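PDB 1L3I: precorrin-6y methyltransferase/putative decarboxylase from Methanothermobacter thermautotrophicus, which probably methylates cobalt-precorrin-6B at C-15 with S-adenosyl-L-methionine and then decarboxylates it at C-12, giving cobalt-precorrin-7 on the anaerobic route to adenosylcobalamin. Local coordinates for residues A[88-96]-A[112-120]; A[129-140]-A[177-185]. One frame throughout, in Å; residues are numbered along the deposited sequence.

Contact 1 closes before contact 2 opens along the chain, and their centres lie about 16 Å apart. In contact 1 the short helix 91-95 packs on helix 113-122 beside the adenine of S-adenosyl-L-homocysteine. Contact 2 is in the mixed seven-stranded sheet, where strand 128-134, the last of the parallel set, pairs with the antiparallel strand 170-183. Helix 113-122 joins the two: I120 and L117 pack on I130, L117 also on V132, and L113 reaches T139 at the start of helix 137-149. One contact thus shapes the cofactor pocket of the Rossmann-like methyltransferase domain, while the other joins the parallel strands to the C-terminal hairpin of the same sheet and borders neighbouring subunits of the tetramer.

Contact 1: A[88-96]-A[112-120]. With SAH (S-adenosyl-L-homocysteine), chain G.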
loop_
_atom_site.group_PDB
_atom_site.type_symbol
_atom_site.label_atom_id
_atom_site.label_comp_id
_atom_site.label_asym_id
_atom_site.label_seq_id
_atom_site.Cartn_x
_atom_site.Cartn_y
_atom_site.Cartn_z
ATOM N N GLU A 88 30.960 15.405 11.096
ATOM C CA GLU A 88 29.902 16.359 11.361
ATOM C C GLU A 88 30.070 17.495 10.378
ATOM O O GLU A 88 31.187 17.948 10.135
ATOM C CB GLU A 88 29.952 16.911 12.778
ATOM C CG GLU A 88 28.760 17.806 13.071
ATOM C CD GLU A 88 28.964 18.711 14.256
ATOM O OE1 GLU A 88 29.463 18.244 15.300
ATOM O OE2 GLU A 88 28.603 19.906 14.154
ATOM N N GLY A 89 28.961 17.950 9.801
ATOM C CA GLY A 89 29.022 19.051 8.861
ATOM C C GLY A 89 28.059 18.870 7.715
ATOM O O GLY A 89 27.421 17.827 7.566
ATOM N N ASP A 90 27.955 19.909 6.905
ATOM C CA ASP A 90 27.076 19.897 5.755
ATOM C C ASP A 90 27.701 18.948 4.721
ATOM O O ASP A 90 28.903 18.986 4.479
ATOM C CB ASP A 90 26.959 21.322 5.216
ATOM C CG ASP A 90 25.740 21.516 4.347
ATOM O OD1 ASP A 90 24.633 21.070 4.743
ATOM O OD2 ASP A 90 25.894 22.131 3.271
ATOM N N ALA A 91 26.867 18.107 4.126
ATOM C CA ALA A 91 27.296 17.105 3.155
ATOM C C ALA A 91 28.237 17.495 2.020
ATOM O O ALA A 91 29.264 16.839 1.830
ATOM C CB ALA A 91 26.088 16.364 2.581
ATOM N N PRO A 92 27.902 18.535 1.231
ATOM C CA PRO A 92 28.826 18.872 0.135
ATOM C C PRO A 92 30.269 19.128 0.580
ATOM O O PRO A 92 31.196 18.552 0.006
ATOM C CB PRO A 92 28.162 20.081 -0.499
ATOM C CG PRO A 92 26.695 19.791 -0.273
ATOM C CD PRO A 92 26.718 19.400 1.185
ATOM N N GLU A 93 30.436 19.911 1.651
ATOM C CA GLU A 93 31.755 20.220 2.202
ATOM C C GLU A 93 32.466 18.931 2.581
ATOM O O GLU A 93 33.628 18.724 2.210
ATOM C CB GLU A 93 31.631 21.135 3.442
ATOM C CG GLU A 93 32.776 21.054 4.504
ATOM C CD GLU A 93 32.521 20.012 5.621
ATOM O OE1 GLU A 93 31.413 20.029 6.222
ATOM O OE2 GLU A 93 33.426 19.177 5.908
ATOM N N ALA A 94 31.751 18.073 3.313
ATOM C CA ALA A 94 32.265 16.796 3.808
ATOM C C ALA A 94 32.594 15.817 2.694
ATOM O O ALA A 94 33.625 15.137 2.744
ATOM C CB ALA A 94 31.274 16.177 4.764
ATOM N N LEU A 95 31.714 15.746 1.696
ATOM C CA LEU A 95 31.886 14.836 0.557
ATOM C C LEU A 95 33.170 15.103 -0.219
ATOM O O LEU A 95 33.775 14.175 -0.746
ATOM C CB LEU A 95 30.688 14.914 -0.397
ATOM C CG LEU A 95 29.427 14.131 -0.042
ATOM C CD1 LEU A 95 28.307 14.618 -0.934
ATOM C CD2 LEU A 95 29.654 12.626 -0.199
ATOM N N CYS A 96 33.586 16.364 -0.270
ATOM C CA CYS A 96 34.803 16.743 -0.980
ATOM C C CYS A 96 36.100 16.265 -0.310
ATOM O O CYS A 96 37.140 16.185 -0.969
ATOM C CB CYS A 96 34.873 18.259 -1.159
ATOM S SG CYS A 96 33.746 18.957 -2.355
ATOM N N GLU A 112 19.871 20.380 -0.374
ATOM C CA GLU A 112 21.039 20.334 -1.256
ATOM C C GLU A 112 21.174 19.033 -2.042
ATOM O O GLU A 112 22.274 18.666 -2.442
ATOM C CB GLU A 112 22.310 20.555 -0.430
ATOM C CG GLU A 112 22.258 21.802 0.430
ATOM C CD GLU A 112 23.370 21.859 1.452
ATOM O OE1 GLU A 112 23.908 20.792 1.814
ATOM O OE2 GLU A 112 23.690 22.978 1.903
ATOM N N LEU A 113 20.053 18.368 -2.308
ATOM C CA LEU A 113 20.089 17.093 -3.021
ATOM C C LEU A 113 20.864 17.134 -4.334
ATOM O O LEU A 113 21.770 16.325 -4.574
ATOM C CB LEU A 113 18.675 16.565 -3.280
ATOM C CG LEU A 113 18.653 15.223 -4.006
ATOM C CD1 LEU A 113 19.265 14.123 -3.141
ATOM C CD2 LEU A 113 17.232 14.892 -4.398
ATOM N N GLN A 114 20.502 18.090 -5.177
ATOM C CA GLN A 114 21.132 18.255 -6.482
ATOM C C GLN A 114 22.650 18.382 -6.380
ATOM O O GLN A 114 23.387 17.699 -7.094
ATOM C CB GLN A 114 20.543 19.480 -7.159
ATOM C CG GLN A 114 21.011 19.700 -8.567
ATOM C CD GLN A 114 20.344 20.904 -9.178
ATOM O OE1 GLN A 114 20.658 22.052 -8.828
ATOM N NE2 GLN A 114 19.401 20.657 -10.084
ATOM N N GLU A 115 23.100 19.239 -5.470
ATOM C CA GLU A 115 24.527 19.483 -5.247
ATOM C C GLU A 115 25.222 18.211 -4.770
ATOM O O GLU A 115 26.287 17.847 -5.276
ATOM C CB GLU A 115 24.687 20.583 -4.198
ATOM C CG GLU A 115 26.102 21.026 -3.936
ATOM C CD GLU A 115 26.186 22.128 -2.885
ATOM O OE1 GLU A 115 25.123 22.571 -2.377
ATOM O OE2 GLU A 115 27.325 22.555 -2.568
ATOM N N ILE A 116 24.614 17.572 -3.765
ATOM C CA ILE A 116 25.089 16.340 -3.145
ATOM C C ILE A 116 25.248 15.264 -4.203
ATOM O O ILE A 116 26.270 14.582 -4.240
ATOM C CB ILE A 116 24.080 15.854 -2.068
ATOM C CG1 ILE A 116 24.108 16.786 -0.862
ATOM C CG2 ILE A 116 24.369 14.415 -1.629
ATOM C CD1 ILE A 116 23.019 16.472 0.147
ATOM N N LEU A 117 24.257 15.132 -5.081
ATOM C CA LEU A 117 24.324 14.121 -6.136
ATOM C C LEU A 117 25.418 14.401 -7.171
ATOM O O LEU A 117 26.218 13.516 -7.470
ATOM C CB LEU A 117 22.964 13.943 -6.820
ATOM C CG LEU A 117 21.879 13.213 -6.034
ATOM C CD1 LEU A 117 20.657 13.149 -6.919
ATOM C CD2 LEU A 117 22.329 11.818 -5.603
ATOM N N ARG A 118 25.482 15.635 -7.679
ATOM C CA ARG A 118 26.501 16.023 -8.657
ATOM C C ARG A 118 27.879 15.668 -8.130
ATOM O O ARG A 118 28.698 15.148 -8.870
ATOM C CB ARG A 118 26.472 17.520 -8.920
ATOM C CG ARG A 118 25.420 17.992 -9.895
ATOM C CD ARG A 118 25.599 19.475 -10.105
ATOM N NE ARG A 118 24.533 20.093 -10.866
ATOM C CZ ARG A 118 23.885 21.188 -10.480
ATOM N NH1 ARG A 118 24.186 21.782 -9.323
ATOM N NH2 ARG A 118 22.957 21.737 -11.272
ATOM N N ILE A 119 28.126 15.983 -6.858
ATOM C CA ILE A 119 29.399 15.671 -6.198
ATOM C C ILE A 119 29.592 14.160 -6.108
ATOM O O ILE A 119 30.675 13.664 -6.391
ATOM C CB ILE A 119 29.489 16.291 -4.762
ATOM C CG1 ILE A 119 29.448 17.824 -4.829
ATOM C CG2 ILE A 119 30.724 15.790 -4.022
ATOM C CD1 ILE A 119 29.287 18.504 -3.476
ATOM N N ILE A 120 28.563 13.427 -5.681
ATOM C CA ILE A 120 28.688 11.969 -5.583
ATOM C C ILE A 120 29.054 11.409 -6.960
ATOM O O ILE A 120 29.840 10.484 -7.059
ATOM C CB ILE A 120 27.388 11.268 -5.047
ATOM C CG1 ILE A 120 27.205 11.530 -3.545
ATOM C CG2 ILE A 120 27.461 9.759 -5.296
ATOM C CD1 ILE A 120 25.921 10.969 -2.963
HETATM N N SAH G . 18.894 6.692 7.559
HETATM C CA SAH G . 19.116 7.089 8.954
HETATM C CB SAH G . 18.253 8.320 9.341
HETATM C CG SAH G . 18.567 9.577 8.482
HETATM S SD SAH G . 17.646 11.069 8.874
HETATM C C SAH G . 18.797 5.906 9.856
HETATM O O SAH G . 18.438 4.851 9.303
HETATM O OXT SAH G . 18.929 6.038 11.090
HETATM C "C5'" SAH G . 18.325 12.236 7.719
HETATM C "C4'" SAH G . 19.572 12.883 8.210
HETATM O "O4'" SAH G . 19.938 13.799 7.161
HETATM C "C3'" SAH G . 19.444 13.759 9.553
HETATM O "O3'" SAH G . 20.187 13.323 10.737
HETATM C "C2'" SAH G . 19.850 15.144 9.000
HETATM O "O2'" SAH G . 20.439 16.085 9.911
HETATM C "C1'" SAH G . 20.718 14.752 7.826
HETATM N N9 SAH G . 20.980 15.717 6.766
HETATM C C8 SAH G . 20.029 16.378 5.950
HETATM N N7 SAH G . 20.610 17.161 5.091
HETATM C C5 SAH G . 21.996 17.036 5.339
HETATM C C6 SAH G . 23.139 17.614 4.758
HETATM N N6 SAH G . 23.057 18.485 3.746
HETATM N N1 SAH G . 24.373 17.276 5.228
HETATM C C2 SAH G . 24.438 16.409 6.231
HETATM N N3 SAH G . 23.444 15.802 6.856
HETATM C C4 SAH G . 22.237 16.151 6.368
#
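P92 sits against helix 113-120 with its ring among E112, E115 and I119, and the two helices run nearly parallel, 13° between their directions and 9.5 Å between axes. The apolar part is closely packed. P92 CB meets I119 CD1 at 3.6 Å, while L95 CB rests on I119 CG2 at 3.7 Å. I116 turns CG1 beside its backbone N (chi1 -71°), which carries CD1 to the methyl of A91, 3.9 Å from A91 CB; its other branch, CG2, meets L95 CD1, the two side chains crossing at about a right angle. Beneath this layer A91, L95 and I116 reach V40, and L95 also V38, of strand 36-40.

The polar side is less enclosed. E115, extended, crosses the proline ring at about a right angle with OE2 3.3 Å from P92 CB. D90 and E112 arrive from opposite directions with their carboxylate planes 68° apart, and D90 OD2 stands only 2.7 Å from E112 OE2. R63 forms a salt bridge with D90 and a long, weak ion pair with E112. Next to this acid pair lies the adenine: A91 N donates to N1 of S-adenosyl-L-homocysteine at 2.9 Å, and the ligand's N6 gives a weak, bent bond to E112 OE1 at 3.1 Å.

The adenine edge is thus read chiefly by the A91 N-H, with E112 adding a weak bond from the amino group, a pairing suited to N1 as acceptor and N6 as donor. Two acids so close would repel if both were ionised; R63 probably eases this, and one of the two acids probably carries a proton.

Contact 2: A[129-140]-A[177-185]; sequences RIIVTAILLETK and NPVALIYTG
T184 holds OG1 between its backbone N and carbonyl carbon (chi1 61°), and this turns the hydroxyl to accept from I130 N at 3.0 Å while CG2 packs against I130 CB. Because T184 N also donates to I130 O, in the carbonyl plane, one residue grips both polar backbone atoms of I130. Farther along, V132 with I182 and A134 with A180 are hydrogen-bonded antiparallel pairs; A134 N to A180 O is almost straight (179°, 2.8 Å). The non-hydrogen-bonded pair T133 with L181 lies between these two, and I131 with Y183 lies between V132-I182 and the T184 end.

On the face of I131, T133, L181 and Y183, I131 CG1 lies against Y183 CB; at the end of the pairing T133 CG2 reaches across to V179 CG1 at 3.5 Å. The opposite face carries V132, A134, A180 and I182. Here I182 CD1 reaches A134 CB at 3.8 Å, and the extended K140 chain runs over the A180 methyl, CE at 3.7 Å from CB. Its ammonium continues to a salt bridge with E158 and to a water, which donates to I135 O and P178 O and so ties the strand ends together.

A143 and L147 of helix 137-149 cover I182, and M173 of the second subunit packs on P178. Strand 170-183 is inserted antiparallel between 128-134 and 155-167, giving the 3-2-1-4-5-7-6 strand order and closing beta hairpin of the class I, Rossmann-like methyltransferase fold.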
loop_
_atom_site.group_PDB
_atom_site.type_symbol
_atom_site.label_atom_id
_atom_site.label_comp_id
_atom_site.label_asym_id
_atom_site.label_seq_id
_atom_site.Cartn_x
_atom_site.Cartn_y
_atom_site.Cartn_z
ATOM N N ARG A 129 27.258 2.329 -6.952
ATOM C CA ARG A 129 25.816 2.413 -6.810
ATOM C C ARG A 129 25.411 3.599 -5.955
ATOM O O ARG A 129 26.044 3.887 -4.946
ATOM C CB ARG A 129 25.292 1.133 -6.149
ATOM C CG ARG A 129 25.400 -0.147 -6.984
ATOM C CD ARG A 129 26.186 -1.230 -6.254
ATOM N NE ARG A 129 27.615 -1.104 -6.501
ATOM C CZ ARG A 129 28.582 -1.538 -5.692
ATOM N NH1 ARG A 129 28.302 -2.144 -4.542
ATOM N NH2 ARG A 129 29.845 -1.372 -6.042
ATOM N N ILE A 130 24.353 4.290 -6.372
ATOM C CA ILE A 130 23.814 5.421 -5.623
ATOM C C ILE A 130 22.368 5.058 -5.275
ATOM O O ILE A 130 21.630 4.545 -6.115
ATOM C CB ILE A 130 23.797 6.728 -6.449
ATOM C CG1 ILE A 130 25.207 7.063 -6.966
ATOM C CG2 ILE A 130 23.222 7.873 -5.613
ATOM C CD1 ILE A 130 25.232 8.296 -7.843
ATOM N N ILE A 131 21.978 5.288 -4.023
ATOM C CA ILE A 131 20.620 4.998 -3.555
ATOM C C ILE A 131 20.149 6.166 -2.703
ATOM O O ILE A 131 20.804 6.550 -1.747
ATOM C CB ILE A 131 20.570 3.683 -2.718
ATOM C CG1 ILE A 131 21.023 2.495 -3.568
ATOM C CG2 ILE A 131 19.146 3.435 -2.194
ATOM C CD1 ILE A 131 21.849 1.519 -2.820
ATOM N N VAL A 132 19.058 6.786 -3.106
ATOM C CA VAL A 132 18.516 7.913 -2.383
ATOM C C VAL A 132 17.225 7.447 -1.734
ATOM O O VAL A 132 16.380 6.856 -2.395
ATOM C CB VAL A 132 18.195 9.111 -3.336
ATOM C CG1 VAL A 132 17.645 10.289 -2.528
ATOM C CG2 VAL A 132 19.443 9.534 -4.133
ATOM N N THR A 133 17.103 7.680 -0.434
ATOM C CA THR A 133 15.921 7.313 0.333
ATOM C C THR A 133 15.047 8.550 0.376
ATOM O O THR A 133 15.442 9.561 0.959
ATOM C CB THR A 133 16.312 6.948 1.771
ATOM O OG1 THR A 133 17.390 6.009 1.737
ATOM C CG2 THR A 133 15.139 6.318 2.489
ATOM N N ALA A 134 13.849 8.478 -0.198
ATOM C CA ALA A 134 12.949 9.625 -0.243
ATOM C C ALA A 134 11.602 9.482 0.449
ATOM O O ALA A 134 10.844 8.562 0.157
ATOM C CB ALA A 134 12.724 10.027 -1.680
ATOM N N ILE A 135 11.319 10.379 1.387
ATOM C CA ILE A 135 10.017 10.384 2.062
ATOM C C ILE A 135 9.197 11.590 1.588
ATOM O O ILE A 135 7.973 11.605 1.717
ATOM C CB ILE A 135 10.135 10.393 3.597
ATOM C CG1 ILE A 135 10.925 11.612 4.070
ATOM C CG2 ILE A 135 10.759 9.098 4.082
ATOM C CD1 ILE A 135 10.939 11.745 5.564
ATOM N N LEU A 136 9.877 12.606 1.050
ATOM C CA LEU A 136 9.203 13.785 0.521
ATOM C C LEU A 136 8.907 13.574 -0.958
ATOM O O LEU A 136 9.761 13.135 -1.717
ATOM C CB LEU A 136 10.063 15.035 0.666
ATOM C CG LEU A 136 10.425 15.490 2.083
ATOM C CD1 LEU A 136 11.188 16.794 1.999
ATOM C CD2 LEU A 136 9.180 15.643 2.927
ATOM N N LEU A 137 7.697 13.923 -1.360
ATOM C CA LEU A 137 7.280 13.792 -2.748
ATOM C C LEU A 137 8.253 14.529 -3.698
ATOM O O LEU A 137 8.610 14.020 -4.761
ATOM C CB LEU A 137 5.854 14.350 -2.904
ATOM C CG LEU A 137 5.299 14.686 -4.291
ATOM C CD1 LEU A 137 5.283 13.463 -5.218
ATOM C CD2 LEU A 137 3.909 15.255 -4.120
ATOM N N GLU A 138 8.710 15.696 -3.273
ATOM C CA GLU A 138 9.605 16.512 -4.068
ATOM C C GLU A 138 10.931 15.815 -4.288
ATOM O O GLU A 138 11.467 15.814 -5.399
ATOM C CB GLU A 138 9.831 17.859 -3.401
ATOM C CG GLU A 138 8.562 18.704 -3.239
ATOM C CD GLU A 138 7.678 18.274 -2.067
ATOM O OE1 GLU A 138 8.087 17.429 -1.250
ATOM O OE2 GLU A 138 6.563 18.806 -1.952
ATOM N N THR A 139 11.433 15.178 -3.239
ATOM C CA THR A 139 12.689 14.460 -3.315
ATOM C C THR A 139 12.619 13.305 -4.325
ATOM O O THR A 139 13.588 13.043 -5.011
ATOM C CB THR A 139 13.072 13.909 -1.935
ATOM O OG1 THR A 139 12.972 14.968 -0.972
ATOM C CG2 THR A 139 14.474 13.354 -1.936
ATOM N N LYS A 140 11.470 12.636 -4.415
ATOM C CA LYS A 140 11.324 11.510 -5.347
ATOM C C LYS A 140 11.483 12.011 -6.776
ATOM O O LYS A 140 12.189 11.410 -7.585
ATOM C CB LYS A 140 9.958 10.819 -5.175
ATOM C CG LYS A 140 9.800 10.077 -3.867
ATOM C CD LYS A 140 8.363 9.640 -3.631
ATOM C CE LYS A 140 8.146 9.322 -2.148
ATOM N NZ LYS A 140 6.717 9.108 -1.811
ATOM N N ASN A 177 4.929 4.828 7.170
ATOM C CA ASN A 177 4.835 5.801 6.094
ATOM C C ASN A 177 5.590 5.265 4.879
ATOM O O ASN A 177 6.611 4.597 5.024
ATOM C CB ASN A 177 5.424 7.148 6.520
ATOM C CG ASN A 177 4.633 7.793 7.642
ATOM O OD1 ASN A 177 3.415 7.661 7.724
ATOM N ND2 ASN A 177 5.333 8.486 8.522
ATOM N N PRO A 178 5.048 5.485 3.676
ATOM C CA PRO A 178 5.751 4.989 2.500
ATOM C C PRO A 178 7.121 5.624 2.321
ATOM O O PRO A 178 7.338 6.767 2.693
ATOM C CB PRO A 178 4.783 5.340 1.361
ATOM C CG PRO A 178 4.032 6.489 1.863
ATOM C CD PRO A 178 3.775 6.115 3.298
ATOM N N VAL A 179 8.053 4.845 1.802
ATOM C CA VAL A 179 9.391 5.319 1.546
ATOM C C VAL A 179 9.768 4.846 0.146
ATOM O O VAL A 179 9.474 3.701 -0.236
ATOM C CB VAL A 179 10.402 4.729 2.563
ATOM C CG1 VAL A 179 11.835 5.184 2.214
ATOM C CG2 VAL A 179 10.032 5.168 3.972
ATOM N N ALA A 180 10.350 5.736 -0.647
ATOM C CA ALA A 180 10.779 5.369 -1.990
ATOM C C ALA A 180 12.314 5.303 -2.045
ATOM O O ALA A 180 13.018 6.030 -1.327
ATOM C CB ALA A 180 10.260 6.385 -3.012
ATOM N N LEU A 181 12.826 4.378 -2.845
ATOM C CA LEU A 181 14.259 4.234 -3.021
ATOM C C LEU A 181 14.544 4.507 -4.490
ATOM O O LEU A 181 14.010 3.815 -5.367
ATOM C CB LEU A 181 14.752 2.827 -2.656
ATOM C CG LEU A 181 14.599 2.379 -1.201
ATOM C CD1 LEU A 181 15.157 0.981 -1.061
ATOM C CD2 LEU A 181 15.308 3.335 -0.261
ATOM N N ILE A 182 15.262 5.602 -4.754
ATOM C CA ILE A 182 15.641 5.981 -6.109
ATOM C C ILE A 182 17.095 5.510 -6.252
ATOM O O ILE A 182 17.976 5.961 -5.515
ATOM C CB ILE A 182 15.500 7.514 -6.336
ATOM C CG1 ILE A 182 14.039 7.936 -6.210
ATOM C CG2 ILE A 182 16.032 7.905 -7.713
ATOM C CD1 ILE A 182 13.567 8.121 -4.808
ATOM N N TYR A 183 17.351 4.587 -7.175
ATOM C CA TYR A 183 18.695 4.054 -7.333
ATOM C C TYR A 183 19.185 4.009 -8.778
ATOM O O TYR A 183 18.388 3.904 -9.718
ATOM C CB TYR A 183 18.793 2.678 -6.664
ATOM C CG TYR A 183 17.815 1.658 -7.205
ATOM C CD1 TYR A 183 18.233 0.716 -8.147
ATOM C CD2 TYR A 183 16.462 1.694 -6.860
ATOM C CE1 TYR A 183 17.336 -0.173 -8.724
ATOM C CE2 TYR A 183 15.559 0.812 -7.437
ATOM C CZ TYR A 183 16.001 -0.103 -8.380
ATOM O OH TYR A 183 15.108 -0.947 -9.000
ATOM N N THR A 184 20.510 4.066 -8.928
ATOM C CA THR A 184 21.180 4.083 -10.232
ATOM C C THR A 184 21.534 2.737 -10.874
ATOM O O THR A 184 21.431 1.673 -10.241
ATOM C CB THR A 184 22.455 4.977 -10.194
ATOM O OG1 THR A 184 23.384 4.458 -9.237
ATOM C CG2 THR A 184 22.102 6.412 -9.798
ATOM N N GLY A 185 21.996 2.830 -12.131
ATOM C CA GLY A 185 22.376 1.683 -12.959
ATOM C C GLY A 185 23.460 0.706 -12.517
ATOM O O GLY A 185 23.957 0.759 -11.384
HETATM O O HOH W 1 22.241 1.661 -7.404
HETATM O O HOH W 2 6.384 9.195 1.028
#